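Local structure of probable aminotransferase (5YKR) at residues L20-E25 with L417-V422; E387-T392 with H402-G407; P94-A99 with L336-A341. The protein is a probable aminotransferase of class III, a pyridoxal-phosphate-dependent enzyme of two like subunits in which the cofactor is carried on a lysine. One frame throughout, in Å; residues are numbered along the deposited sequence.

Interaction 1 (L20-E25 with L417-V422); sequences LRRFDE and LLNRGV
Apolar contact is made where Phe23, on helix 9-26, meets Leu418 of helix 407-418. CD2 of Leu418 lies at the rim of the ring, in its plane, 3.8 Å from Phe23 CE2. CG of Phe23 is anti to the backbone N (chi1 174°), and the ring's CD2 and CE2 come against Leu418; the ring also touches Leu415 and Cys57, a buried position that suits a flat hydrocarbon.

The amide of Asn419 lies against carbon. Asn419 reaches across at about a right angle to Phe23, and its OD1 comes to 3.4 Å from Phe23 CA and 3.6 Å from Phe23 CB. This buried oxygen has no hydrogen-bond partner in the model, so it rests against weakly polar C-H groups, whereas ND2 of the same amide is bonded to Glu19 OE1. The methylenes of Arg22 cross Asn419 at a slant, CD lying 3.8 Å from Asn419 CB.

Like charges come together where Arg22 and Arg420 meet. NH2 of Arg420 sits over one face of the Arg22 guanidinium, 3.4 Å from Arg22 NE, the two planes 63° apart; both atoms are donors and cannot bond each other. Glu19 makes a salt bridge to each arginine, and its negative charge probably offsets the repulsion.

Leu417 O accepts from Val422 N at 3.0 Å and also from Arg420 N, while Gly421 N bonds to Leu418 O. Gly421, whose positive phi (90°) would press a CB against the preceding carbonyl, is the C-prime residue of a Schellman motif, the classic C-terminal cap that here turns helix 407-418 into strand 422-423.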
ATOM      1  N   LEU A  20      -0.983  30.745  16.679  1.00 19.08           N
ATOM      2  CA  LEU A  20      -2.219  29.954  16.556  1.00 19.93           C
ATOM      3  C   LEU A  20      -3.422  30.871  16.295  1.00 21.07           C
ATOM      4  O   LEU A  20      -4.267  30.551  15.452  1.00 22.36           O
ATOM      5  CB  LEU A  20      -2.446  29.066  17.785  1.00 19.46           C
ATOM      6  CG  LEU A  20      -1.556  27.837  17.903  1.00 19.80           C
ATOM      7  CD1 LEU A  20      -1.646  27.271  19.323  1.00 20.62           C
ATOM      8  CD2 LEU A  20      -1.898  26.783  16.842  1.00 18.36           C
ATOM      9  N   ARG A  21      -3.471  32.017  16.985  1.00 20.28           N
ATOM     10  CA  ARG A  21      -4.528  32.990  16.702  1.00 23.87           C
ATOM     11  C   ARG A  21      -4.415  33.554  15.286  1.00 22.60           C
ATOM     12  O   ARG A  21      -5.421  33.606  14.562  1.00 25.40           O
ATOM     13  CB  ARG A  21      -4.528  34.112  17.744  1.00 25.54           C
ATOM     14  CG  ARG A  21      -5.654  35.087  17.593  1.00 34.17           C
ATOM     15  CD  ARG A  21      -5.813  35.922  18.879  1.00 38.54           C
ATOM     16  NE  ARG A  21      -4.578  36.567  19.345  1.00 44.67           N
ATOM     17  CZ  ARG A  21      -4.004  37.638  18.778  1.00 52.77           C
ATOM     18  NH1 ARG A  21      -4.538  38.226  17.694  1.00 56.48           N
ATOM     19  NH2 ARG A  21      -2.867  38.115  19.292  1.00 54.90           N
ATOM     20  N   ARG A  22      -3.188  33.907  14.880  1.00 23.72           N
ATOM     21  CA  ARG A  22      -2.913  34.373  13.510  1.00 23.45           C
ATOM     22  C   ARG A  22      -3.334  33.297  12.500  1.00 23.34           C
ATOM     23  O   ARG A  22      -3.904  33.612  11.474  1.00 23.09           O
ATOM     24  CB  ARG A  22      -1.423  34.691  13.345  1.00 26.78           C
ATOM     25  CG  ARG A  22      -0.979  35.328  12.038  1.00 32.95           C
ATOM     26  CD  ARG A  22       0.564  35.539  11.932  1.00 32.15           C
ATOM     27  NE  ARG A  22       1.077  36.445  12.911  1.00 42.51           N
ATOM     28  CZ  ARG A  22       0.968  37.782  12.827  1.00 44.95           C
ATOM     29  NH1 ARG A  22       0.335  38.363  11.803  1.00 58.77           N
ATOM     30  NH2 ARG A  22       1.452  38.551  13.766  1.00 46.30           N
ATOM     31  N   PHE A  23      -3.090  32.028  12.819  1.00 20.22           N
ATOM     32  CA  PHE A  23      -3.435  30.949  11.900  1.00 19.46           C
ATOM     33  C   PHE A  23      -4.980  30.918  11.680  1.00 20.99           C
ATOM     34  O   PHE A  23      -5.472  30.768  10.549  1.00 19.90           O
ATOM     35  CB  PHE A  23      -2.935  29.613  12.422  1.00 19.62           C
ATOM     36  CG  PHE A  23      -3.377  28.470  11.587  1.00 19.38           C
ATOM     37  CD1 PHE A  23      -4.634  27.900  11.773  1.00 20.43           C
ATOM     38  CD2 PHE A  23      -2.574  28.011  10.559  1.00 18.53           C
ATOM     39  CE1 PHE A  23      -5.059  26.867  10.963  1.00 20.08           C
ATOM     40  CE2 PHE A  23      -3.006  26.978   9.730  1.00 18.10           C
ATOM     41  CZ  PHE A  23      -4.261  26.404   9.936  1.00 18.94           C
ATOM     42  N   ASP A  24      -5.719  31.048  12.771  1.00 21.64           N
ATOM     43  CA  ASP A  24      -7.188  31.071  12.691  1.00 22.14           C
ATOM     44  C   ASP A  24      -7.679  32.252  11.832  1.00 23.00           C
ATOM     45  O   ASP A  24      -8.578  32.092  10.991  1.00 25.84           O
ATOM     46  CB  ASP A  24      -7.806  31.193  14.085  1.00 25.14           C
ATOM     47  CG  ASP A  24      -7.489  30.020  15.011  1.00 27.62           C
ATOM     48  OD1 ASP A  24      -7.190  28.924  14.510  1.00 27.25           O
ATOM     49  OD2 ASP A  24      -7.608  30.208  16.278  1.00 31.74           O
ATOM     50  N   GLU A  25      -7.082  33.418  12.040  1.00 23.08           N
ATOM     51  CA  GLU A  25      -7.483  34.626  11.323  1.00 24.75           C
ATOM     52  C   GLU A  25      -7.194  34.535   9.831  1.00 21.37           C
ATOM     53  O   GLU A  25      -8.001  34.967   9.042  1.00 23.02           O
ATOM     54  CB  GLU A  25      -6.791  35.870  11.868  1.00 28.72           C
ATOM     55  CG  GLU A  25      -7.156  36.281  13.271  1.00 36.74           C
ATOM     56  CD  GLU A  25      -6.179  37.320  13.844  1.00 43.86           C
ATOM     57  OE1 GLU A  25      -5.376  37.958  13.067  1.00 48.33           O
ATOM     58  OE2 GLU A  25      -6.206  37.483  15.094  1.00 52.67           O
ATOM     59  N   LEU A 417       6.574  30.001  10.118  1.00 13.48           N
ATOM     60  CA  LEU A 417       6.866  29.968   8.690  1.00 15.53           C
ATOM     61  C   LEU A 417       5.599  29.799   7.853  1.00 15.33           C
ATOM     62  O   LEU A 417       5.402  30.483   6.842  1.00 14.75           O
ATOM     63  CB  LEU A 417       7.921  28.915   8.367  1.00 16.20           C
ATOM     64  CG  LEU A 417       9.317  29.491   8.321  1.00 18.56           C
ATOM     65  CD1 LEU A 417       9.771  29.973   9.687  1.00 17.09           C
ATOM     66  CD2 LEU A 417      10.324  28.526   7.816  1.00 23.25           C
ATOM     67  N   LEU A 418       4.725  28.896   8.277  1.00 14.04           N
ATOM     68  CA  LEU A 418       3.460  28.651   7.534  1.00 14.13           C
ATOM     69  C   LEU A 418       2.636  29.929   7.384  1.00 15.29           C
ATOM     70  O   LEU A 418       2.182  30.296   6.291  1.00 15.53           O
ATOM     71  CB  LEU A 418       2.660  27.538   8.239  1.00 14.72           C
ATOM     72  CG  LEU A 418       1.345  27.109   7.591  1.00 15.16           C
ATOM     73  CD1 LEU A 418       1.021  25.651   7.977  1.00 15.20           C
ATOM     74  CD2 LEU A 418       0.165  28.043   7.862  1.00 16.57           C
ATOM     75  N   ASN A 419       2.470  30.638   8.505  1.00 15.64           N
ATOM     76  CA  ASN A 419       1.684  31.886   8.484  1.00 15.20           C
ATOM     77  C   ASN A 419       2.299  33.002   7.639  1.00 16.78           C
ATOM     78  O   ASN A 419       1.623  33.996   7.368  1.00 20.38           O
ATOM     79  CB  ASN A 419       1.486  32.408   9.922  1.00 15.48           C
ATOM     80  CG  ASN A 419       0.423  31.644  10.722  1.00 16.41           C
ATOM     81  OD1 ASN A 419      -0.504  31.042  10.181  1.00 16.63           O
ATOM     82  ND2 ASN A 419       0.578  31.698  12.068  1.00 16.58           N
ATOM     83  N   ARG A 420       3.547  32.833   7.224  1.00 14.65           N
ATOM     84  CA  ARG A 420       4.245  33.803   6.378  1.00 15.41           C
ATOM     85  C   ARG A 420       4.653  33.196   5.034  1.00 15.61           C
ATOM     86  O   ARG A 420       5.511  33.709   4.336  1.00 16.72           O
ATOM     87  CB  ARG A 420       5.436  34.397   7.157  1.00 16.02           C
ATOM     88  CG  ARG A 420       4.980  35.263   8.330  1.00 17.46           C
ATOM     89  CD  ARG A 420       6.109  35.497   9.327  1.00 18.33           C
ATOM     90  NE  ARG A 420       5.616  36.201  10.505  1.00 18.71           N
ATOM     91  CZ  ARG A 420       4.895  35.675  11.478  1.00 17.39           C
ATOM     92  NH1 ARG A 420       4.518  34.390  11.430  1.00 16.61           N
ATOM     93  NH2 ARG A 420       4.463  36.428  12.490  1.00 19.52           N
ATOM     94  N   GLY A 421       3.958  32.103   4.643  1.00 15.33           N
ATOM     95  CA  GLY A 421       4.034  31.606   3.271  1.00 15.39           C
ATOM     96  C   GLY A 421       5.117  30.572   2.947  1.00 14.10           C
ATOM     97  O   GLY A 421       5.496  30.423   1.765  1.00 15.13           O
ATOM     98  N   VAL A 422       5.593  29.825   3.946  1.00 14.27           N
ATOM     99  CA  VAL A 422       6.568  28.758   3.712  1.00 13.69           C
ATOM    100  C   VAL A 422       6.060  27.478   4.413  1.00 14.41           C
ATOM    101  O   VAL A 422       5.829  27.477   5.641  1.00 14.83           O
ATOM    102  CB  VAL A 422       7.952  29.110   4.219  1.00 15.18           C
ATOM    103  CG1 VAL A 422       8.865  27.901   4.143  1.00 16.77           C
ATOM    104  CG2 VAL A 422       8.530  30.302   3.443  1.00 15.11           C
TER

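Interaction 2 (E387-T392 with H402-G407); sequences EYLFMT and HHARNG
The backbones of Phe390 and Ala404 come within 4.6 Å at their CA atoms, and one hydrogen bond ties them, Phe390 N to Ala404 O at 3.0 Å, in the carbonyl plane and on a lone pair. Each side is a turn: Phe390 is the centre of an inverse gamma turn just past strand 385-389, of the three-stranded antiparallel sheet, and 402-405 is a type I beta turn leading to helix 407-418.

Ala404 points its methyl into the other segment, where Met391 lies against it: CB, CG and SD all approach, SD to 3.7 Å from Ala404 CB. A methyl suits this place, where the two backbones come close. Leu389 comes in beside it, its CD2 3.6 Å from both Ala404 O and Arg405 CD, and crosses the arginine at about a right angle.

CG of Phe390 is anti to the carbonyl carbon (chi1 -47°), beside the backbone N, and lies 3.5 Å from Ala404 O. Asn406 N, itself hydrogen-bonded to Glu410 OE2, stands at the ring edge, 3.9 Å from Phe390 CE2, and the ring also meets Trp377 and Ile409. Asn406, a good helix N-cap residue, uses OD1 to cap Ile409 N.

Arg405 leaves its backbone away from the strand, but bends at chi2 and chi3 bring its end back. NE makes a salt bridge to Glu410 and NH2 bonds to Phe427 O, while Glu387 OE2 accepts from Asn429 N. Its attraction to Arg405 is probably only electrostatic, for that oxygen stands off the guanidinium plane, beyond salt-bridge range at 4.2 Å from Arg405 NH1.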
ATOM      1  N   GLU A 387      18.411  19.366   7.263  1.00 13.02           N
ATOM      2  CA  GLU A 387      17.682  19.302   8.546  1.00 13.32           C
ATOM      3  C   GLU A 387      18.576  19.743   9.681  1.00 13.55           C
ATOM      4  O   GLU A 387      19.734  19.343   9.746  1.00 13.75           O
ATOM      5  CB  GLU A 387      17.180  17.867   8.776  1.00 13.48           C
ATOM      6  CG  GLU A 387      16.380  17.662  10.059  1.00 14.28           C
ATOM      7  CD  GLU A 387      15.381  16.515   9.992  1.00 17.30           C
ATOM      8  OE1 GLU A 387      15.481  15.694   9.033  1.00 21.26           O
ATOM      9  OE2 GLU A 387      14.532  16.403  10.935  1.00 17.70           O
ATOM     10  N   TYR A 388      17.968  20.475  10.613  1.00 14.15           N
ATOM     11  CA  TYR A 388      18.651  20.845  11.838  1.00 14.64           C
ATOM     12  C   TYR A 388      18.108  20.046  13.062  1.00 16.96           C
ATOM     13  O   TYR A 388      17.016  19.427  13.015  1.00 16.71           O
ATOM     14  CB  TYR A 388      18.632  22.340  12.080  1.00 16.90           C
ATOM     15  CG  TYR A 388      17.294  22.999  11.948  1.00 17.87           C
ATOM     16  CD1 TYR A 388      16.440  23.152  13.069  1.00 20.26           C
ATOM     17  CD2 TYR A 388      16.864  23.510  10.730  1.00 18.10           C
ATOM     18  CE1 TYR A 388      15.202  23.741  12.934  1.00 21.65           C
ATOM     19  CE2 TYR A 388      15.633  24.140  10.612  1.00 19.75           C
ATOM     20  CZ  TYR A 388      14.837  24.284  11.724  1.00 20.76           C
ATOM     21  OH  TYR A 388      13.611  24.866  11.670  1.00 26.17           O
ATOM     22  N   LEU A 389      18.919  20.005  14.105  1.00 16.21           N
ATOM     23  CA  LEU A 389      18.629  19.269  15.329  1.00 16.23           C
ATOM     24  C   LEU A 389      19.077  20.148  16.483  1.00 16.83           C
ATOM     25  O   LEU A 389      20.078  20.891  16.373  1.00 18.52           O
ATOM     26  CB  LEU A 389      19.437  17.959  15.373  1.00 19.89           C
ATOM     27  CG  LEU A 389      18.846  16.615  14.998  1.00 20.43           C
ATOM     28  CD1 LEU A 389      19.926  15.552  15.041  1.00 20.36           C
ATOM     29  CD2 LEU A 389      17.597  16.256  15.831  1.00 19.13           C
ATOM     30  N   PHE A 390      18.387  20.012  17.625  1.00 16.11           N
ATOM     31  CA  PHE A 390      18.643  20.900  18.775  1.00 15.93           C
ATOM     32  C   PHE A 390      19.739  20.327  19.690  1.00 17.10           C
ATOM     33  O   PHE A 390      19.534  20.132  20.889  1.00 19.38           O
ATOM     34  CB  PHE A 390      17.362  21.168  19.568  1.00 16.78           C
ATOM     35  CG  PHE A 390      16.152  21.539  18.744  1.00 17.16           C
ATOM     36  CD1 PHE A 390      16.252  22.341  17.604  1.00 17.77           C
ATOM     37  CD2 PHE A 390      14.900  21.112  19.131  1.00 20.36           C
ATOM     38  CE1 PHE A 390      15.120  22.665  16.868  1.00 22.03           C
ATOM     39  CE2 PHE A 390      13.755  21.454  18.424  1.00 21.19           C
ATOM     40  CZ  PHE A 390      13.873  22.219  17.282  1.00 21.64           C
ATOM     41  N   MET A 391      20.904  20.075  19.104  1.00 16.73           N
ATOM     42  CA  MET A 391      22.086  19.699  19.862  1.00 18.89           C
ATOM     43  C   MET A 391      23.327  20.249  19.136  1.00 17.25           C
ATOM     44  O   MET A 391      23.308  20.541  17.921  1.00 18.60           O
ATOM     45  CB  MET A 391      22.154  18.170  20.014  1.00 18.53           C
ATOM     46  CG  MET A 391      22.207  17.385  18.699  1.00 17.48           C
ATOM     47  SD  MET A 391      22.037  15.605  18.832  1.00 18.16           S
ATOM     48  CE  MET A 391      23.608  15.175  19.611  1.00 20.16           C
ATOM     49  N   THR A 392      24.397  20.421  19.893  1.00 20.10           N
ATOM     50  CA  THR A 392      25.561  21.127  19.354  1.00 22.13           C
ATOM     51  C   THR A 392      26.294  20.402  18.200  1.00 19.50           C
ATOM     52  O   THR A 392      26.786  21.031  17.273  1.00 24.90           O
ATOM     53  CB  THR A 392      26.553  21.453  20.491  1.00 23.43           C
ATOM     54  OG1 THR A 392      25.913  22.386  21.345  1.00 28.83           O
ATOM     55  CG2 THR A 392      27.768  22.084  19.980  1.00 27.82           C
ATOM     56  N   HIS A 402      17.366  11.479  19.288  1.00 16.91           N
ATOM     57  CA  HIS A 402      15.996  11.563  19.819  1.00 17.32           C
ATOM     58  C   HIS A 402      15.824  12.617  20.916  1.00 15.95           C
ATOM     59  O   HIS A 402      14.772  13.268  21.010  1.00 17.58           O
ATOM     60  CB  HIS A 402      15.577  10.203  20.335  1.00 18.89           C
ATOM     61  CG  HIS A 402      14.147  10.106  20.747  1.00 22.42           C
ATOM     62  ND1 HIS A 402      13.139   9.706  19.897  1.00 31.47           N
ATOM     63  CD2 HIS A 402      13.580  10.286  21.953  1.00 24.34           C
ATOM     64  CE1 HIS A 402      12.000   9.671  20.565  1.00 31.10           C
ATOM     65  NE2 HIS A 402      12.238  10.047  21.809  1.00 32.35           N
ATOM     66  N   HIS A 403      16.863  12.809  21.720  1.00 17.80           N
ATOM     67  CA  HIS A 403      16.800  13.824  22.808  1.00 19.84           C
ATOM     68  C   HIS A 403      16.804  15.257  22.324  1.00 22.01           C
ATOM     69  O   HIS A 403      16.430  16.196  23.083  1.00 28.40           O
ATOM     70  CB  HIS A 403      17.987  13.672  23.734  1.00 24.44           C
ATOM     71  CG  HIS A 403      17.983  12.385  24.471  1.00 25.69           C
ATOM     72  ND1 HIS A 403      17.139  12.169  25.543  1.00 32.68           N
ATOM     73  CD2 HIS A 403      18.729  11.262  24.340  1.00 31.18           C
ATOM     74  CE1 HIS A 403      17.339  10.944  26.012  1.00 36.07           C
ATOM     75  NE2 HIS A 403      18.319  10.387  25.323  1.00 34.60           N
ATOM     76  N   ALA A 404      17.214  15.448  21.085  1.00 19.31           N
ATOM     77  CA  ALA A 404      17.345  16.790  20.468  1.00 20.14           C
ATOM     78  C   ALA A 404      16.150  17.239  19.614  1.00 25.84           C
ATOM     79  O   ALA A 404      16.316  18.063  18.655  1.00 25.36           O
ATOM     80  CB  ALA A 404      18.594  16.766  19.635  1.00 21.34           C
ATOM     81  N   ARG A 405      14.992  16.668  19.957  1.00 26.86           N
ATOM     82  CA  ARG A 405      13.709  16.944  19.353  1.00 24.59           C
ATOM     83  C   ARG A 405      12.793  17.525  20.462  1.00 25.70           C
ATOM     84  O   ARG A 405      12.937  17.197  21.631  1.00 30.37           O
ATOM     85  CB  ARG A 405      13.134  15.651  18.673  1.00 26.41           C
ATOM     86  CG  ARG A 405      13.994  15.100  17.488  1.00 26.66           C
ATOM     87  CD  ARG A 405      14.015  15.989  16.218  1.00 23.97           C
ATOM     88  NE  ARG A 405      12.661  16.206  15.746  1.00 26.47           N
ATOM     89  CZ  ARG A 405      12.040  15.478  14.807  1.00 26.87           C
ATOM     90  NH1 ARG A 405      12.690  14.493  14.127  1.00 25.59           N
ATOM     91  NH2 ARG A 405      10.777  15.756  14.496  1.00 23.95           N
ATOM     92  N   ASN A 406      11.871  18.415  20.091  1.00 24.48           N
ATOM     93  CA  ASN A 406      10.954  19.055  21.015  1.00 24.67           C
ATOM     94  C   ASN A 406       9.721  19.515  20.287  1.00 23.71           C
ATOM     95  O   ASN A 406       9.817  20.341  19.363  1.00 21.88           O
ATOM     96  CB  ASN A 406      11.608  20.239  21.730  1.00 24.52           C
ATOM     97  CG  ASN A 406      10.679  20.882  22.750  1.00 28.73           C
ATOM     98  OD1 ASN A 406       9.893  21.823  22.451  1.00 27.98           O
ATOM     99  ND2 ASN A 406      10.690  20.302  23.969  1.00 34.63           N
ATOM    100  N   GLY A 407       8.558  18.997  20.702  1.00 23.66           N
ATOM    101  CA  GLY A 407       7.318  19.244  20.007  1.00 24.16           C
ATOM    102  C   GLY A 407       6.911  20.709  19.923  1.00 22.84           C
ATOM    103  O   GLY A 407       6.436  21.203  18.876  1.00 21.90           O
TER

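Interaction 3 (P94-A99 with L336-A341); sequences PAVADA and LAAMRA
Ala337 and Ala99 meet at one end of a near-antiparallel pair of helices, 94-104 and 333-346, whose axes over these segments approach to 8.3 Å with their directions 159° apart. The CB of Ala337 lies 4.0 Å from Ala99 O, and in return the CB of Ala99 stands 3.7 Å from Ala337 O. Each methyl thus rests on the other helix's backbone, and the CA atoms of the two residues are 5.8 Å apart. Beyond the pair, Ala337 also touches Gln103 and, on helix 115-128, Asp116.

One residue on, Ala338 turns to the flank occupied by Val96. Its CB is 4.2 Å from Val96 CG1, the branch anti to the backbone N (chi1 180°). Ile100, Ala289 and Ile292 also touch Ala338. Its carbonyl oxygen accepts from the hydroxyl of Thr342, one turn later.

Met339 points away and packs on Ile288 and Ser294, and Arg340 sends its guanidinium away as well, to a salt bridge with Asp116 and a cation-pi contact with Trp119. Both long side chains thus avoid the narrow interface.

Ala341 brings the walk back to the helix pair. Its methyl points into the other segment, bounded by Ala95 O at 3.6 Å, Ala99 CB at 3.8 Å and Val96 CG2 at 4.0 Å. The last of these is the other valine branch, so Val96 reaches both Ala338 and Ala341 with one methyl each.

Since the side chains that meet are alanine methyls and one valine, the contact rests on close van der Waals fit and apolar burial. Small residues on both helices are what allow the backbones to come so close, methyl against carbonyl oxygen.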
ATOM      1  N   PRO A  94       5.328  18.094 -15.426  1.00 12.35           N
ATOM      2  CA  PRO A  94       4.540  17.917 -16.619  1.00 12.69           C
ATOM      3  C   PRO A  94       4.690  16.549 -17.315  1.00 11.07           C
ATOM      4  O   PRO A  94       3.678  15.981 -17.764  1.00 11.78           O
ATOM      5  CB  PRO A  94       5.002  19.047 -17.535  1.00 13.58           C
ATOM      6  CG  PRO A  94       5.585  20.016 -16.648  1.00 18.44           C
ATOM      7  CD  PRO A  94       6.048  19.372 -15.406  1.00 12.98           C
ATOM      8  N   ALA A  95       5.915  16.004 -17.376  1.00 11.20           N
ATOM      9  CA  ALA A  95       6.065  14.725 -18.046  1.00 12.06           C
ATOM     10  C   ALA A  95       5.325  13.609 -17.293  1.00 10.95           C
ATOM     11  O   ALA A  95       4.791  12.659 -17.905  1.00 10.91           O
ATOM     12  CB  ALA A  95       7.523  14.352 -18.184  1.00 12.30           C
ATOM     13  N   VAL A  96       5.327  13.707 -15.964  1.00 10.22           N
ATOM     14  CA  VAL A  96       4.756  12.694 -15.140  1.00 10.82           C
ATOM     15  C   VAL A  96       3.241  12.796 -15.155  1.00  9.44           C
ATOM     16  O   VAL A  96       2.537  11.789 -15.363  1.00 10.28           O
ATOM     17  CB  VAL A  96       5.322  12.719 -13.708  1.00 11.15           C
ATOM     18  CG1 VAL A  96       4.712  11.626 -12.833  1.00 12.07           C
ATOM     19  CG2 VAL A  96       6.846  12.603 -13.709  1.00 11.61           C
ATOM     20  N   ALA A  97       2.717  14.001 -15.015  1.00 11.06           N
ATOM     21  CA  ALA A  97       1.273  14.217 -15.133  1.00 11.09           C
ATOM     22  C   ALA A  97       0.732  13.809 -16.491  1.00 10.67           C
ATOM     23  O   ALA A  97      -0.330  13.173 -16.573  1.00 11.35           O
ATOM     24  CB  ALA A  97       0.906  15.649 -14.834  1.00 13.23           C
ATOM     25  N   ASP A  98       1.483  14.120 -17.560  1.00 11.27           N
ATOM     26  CA  ASP A  98       1.084  13.728 -18.900  1.00 11.80           C
ATOM     27  C   ASP A  98       1.058  12.211 -19.066  1.00 10.84           C
ATOM     28  O   ASP A  98       0.136  11.654 -19.685  1.00 11.58           O
ATOM     29  CB  ASP A  98       1.983  14.343 -19.984  1.00 12.33           C
ATOM     30  CG  ASP A  98       1.706  15.847 -20.222  1.00 15.84           C
ATOM     31  OD1 ASP A  98       0.716  16.446 -19.683  1.00 18.26           O
ATOM     32  OD2 ASP A  98       2.537  16.416 -20.956  1.00 19.84           O
ATOM     33  N   ALA A  99       2.083  11.537 -18.507  1.00  9.63           N
ATOM     34  CA  ALA A  99       2.154  10.082 -18.595  1.00  9.80           C
ATOM     35  C   ALA A  99       0.976   9.439 -17.836  1.00 10.02           C
ATOM     36  O   ALA A  99       0.384   8.442 -18.302  1.00 10.91           O
ATOM     37  CB  ALA A  99       3.454   9.568 -18.051  1.00 10.38           C
ATOM     38  N   LEU A 336       3.624   2.133 -13.591  1.00  7.38           N
ATOM     39  CA  LEU A 336       4.776   1.967 -14.455  1.00  7.76           C
ATOM     40  C   LEU A 336       4.941   3.154 -15.436  1.00  8.33           C
ATOM     41  O   LEU A 336       6.065   3.578 -15.737  1.00  8.43           O
ATOM     42  CB  LEU A 336       4.702   0.631 -15.207  1.00  8.27           C
ATOM     43  CG  LEU A 336       5.368  -0.559 -14.491  1.00  7.99           C
ATOM     44  CD1 LEU A 336       6.883  -0.385 -14.429  1.00  9.93           C
ATOM     45  CD2 LEU A 336       4.847  -0.813 -13.090  1.00  8.41           C
ATOM     46  N   ALA A 337       3.822   3.683 -15.939  1.00  8.13           N
ATOM     47  CA  ALA A 337       3.892   4.860 -16.806  1.00  8.38           C
ATOM     48  C   ALA A 337       4.505   6.064 -16.058  1.00  7.85           C
ATOM     49  O   ALA A 337       5.337   6.798 -16.592  1.00  8.61           O
ATOM     50  CB  ALA A 337       2.532   5.209 -17.327  1.00  8.78           C
ATOM     51  N   ALA A 338       4.045   6.270 -14.815  1.00  8.12           N
ATOM     52  CA  ALA A 338       4.553   7.374 -14.008  1.00  8.47           C
ATOM     53  C   ALA A 338       6.015   7.195 -13.661  1.00  8.59           C
ATOM     54  O   ALA A 338       6.777   8.174 -13.645  1.00  8.64           O
ATOM     55  CB  ALA A 338       3.700   7.558 -12.759  1.00  8.81           C
ATOM     56  N   MET A 339       6.414   5.983 -13.319  1.00  9.06           N
ATOM     57  CA  MET A 339       7.827   5.688 -13.032  1.00 10.29           C
ATOM     58  C   MET A 339       8.709   5.943 -14.256  1.00 10.02           C
ATOM     59  O   MET A 339       9.829   6.463 -14.142  1.00  9.17           O
ATOM     60  CB  MET A 339       8.042   4.220 -12.588  1.00 11.67           C
ATOM     61  CG  MET A 339       7.472   3.940 -11.249  1.00 12.46           C
ATOM     62  SD  MET A 339       7.847   2.179 -10.876  1.00 13.00           S
ATOM     63  CE  MET A 339       6.938   2.175  -9.323  1.00 15.59           C
ATOM     64  N   ARG A 340       8.234   5.519 -15.426  1.00  9.24           N
ATOM     65  CA  ARG A 340       9.023   5.700 -16.624  1.00  9.26           C
ATOM     66  C   ARG A 340       9.278   7.183 -16.843  1.00 10.09           C
ATOM     67  O   ARG A 340      10.421   7.601 -17.079  1.00 10.11           O
ATOM     68  CB  ARG A 340       8.365   5.058 -17.823  1.00  9.91           C
ATOM     69  CG  ARG A 340       9.082   5.329 -19.132  1.00 11.03           C
ATOM     70  CD  ARG A 340       8.516   4.496 -20.216  1.00 11.63           C
ATOM     71  NE  ARG A 340       9.274   4.641 -21.456  1.00 13.28           N
ATOM     72  CZ  ARG A 340       9.092   3.877 -22.524  1.00 13.02           C
ATOM     73  NH1 ARG A 340       8.119   2.946 -22.538  1.00 12.99           N
ATOM     74  NH2 ARG A 340       9.917   4.027 -23.537  1.00 17.69           N
ATOM     75  N   ALA A 341       8.212   7.998 -16.750  1.00  9.39           N
ATOM     76  CA  ALA A 341       8.405   9.423 -16.904  1.00  9.24           C
ATOM     77  C   ALA A 341       9.338   9.994 -15.864  1.00  9.01           C
ATOM     78  O   ALA A 341      10.167  10.864 -16.145  1.00  9.42           O
ATOM     79  CB  ALA A 341       7.066  10.130 -16.860  1.00  9.88           C
TER

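The three contacts are separate: the nearest atoms of interactions 1 and 2 are about 6 Å apart, while the nearest atoms of interaction 3 are about 20 Å from interaction 1 and about 24 Å from interaction 2. Helix 407-418 relates the first two, since 402-407 leads into its start and 417-422 closes its end. Interactions 2 and 3 lie on opposite sides of the chain's centre. In sequence, interaction 1 joins distant parts of the chain and spans both others. The cofactor-bearing Lys286 belongs to none of the contacts, but Ile288, Ala289 and Ile292, shortly after it in sequence, pack on helix 333-346 at interaction 3. Interactions 1 and 3 also border the second subunit, through Pro316 and Arg105 of that chain.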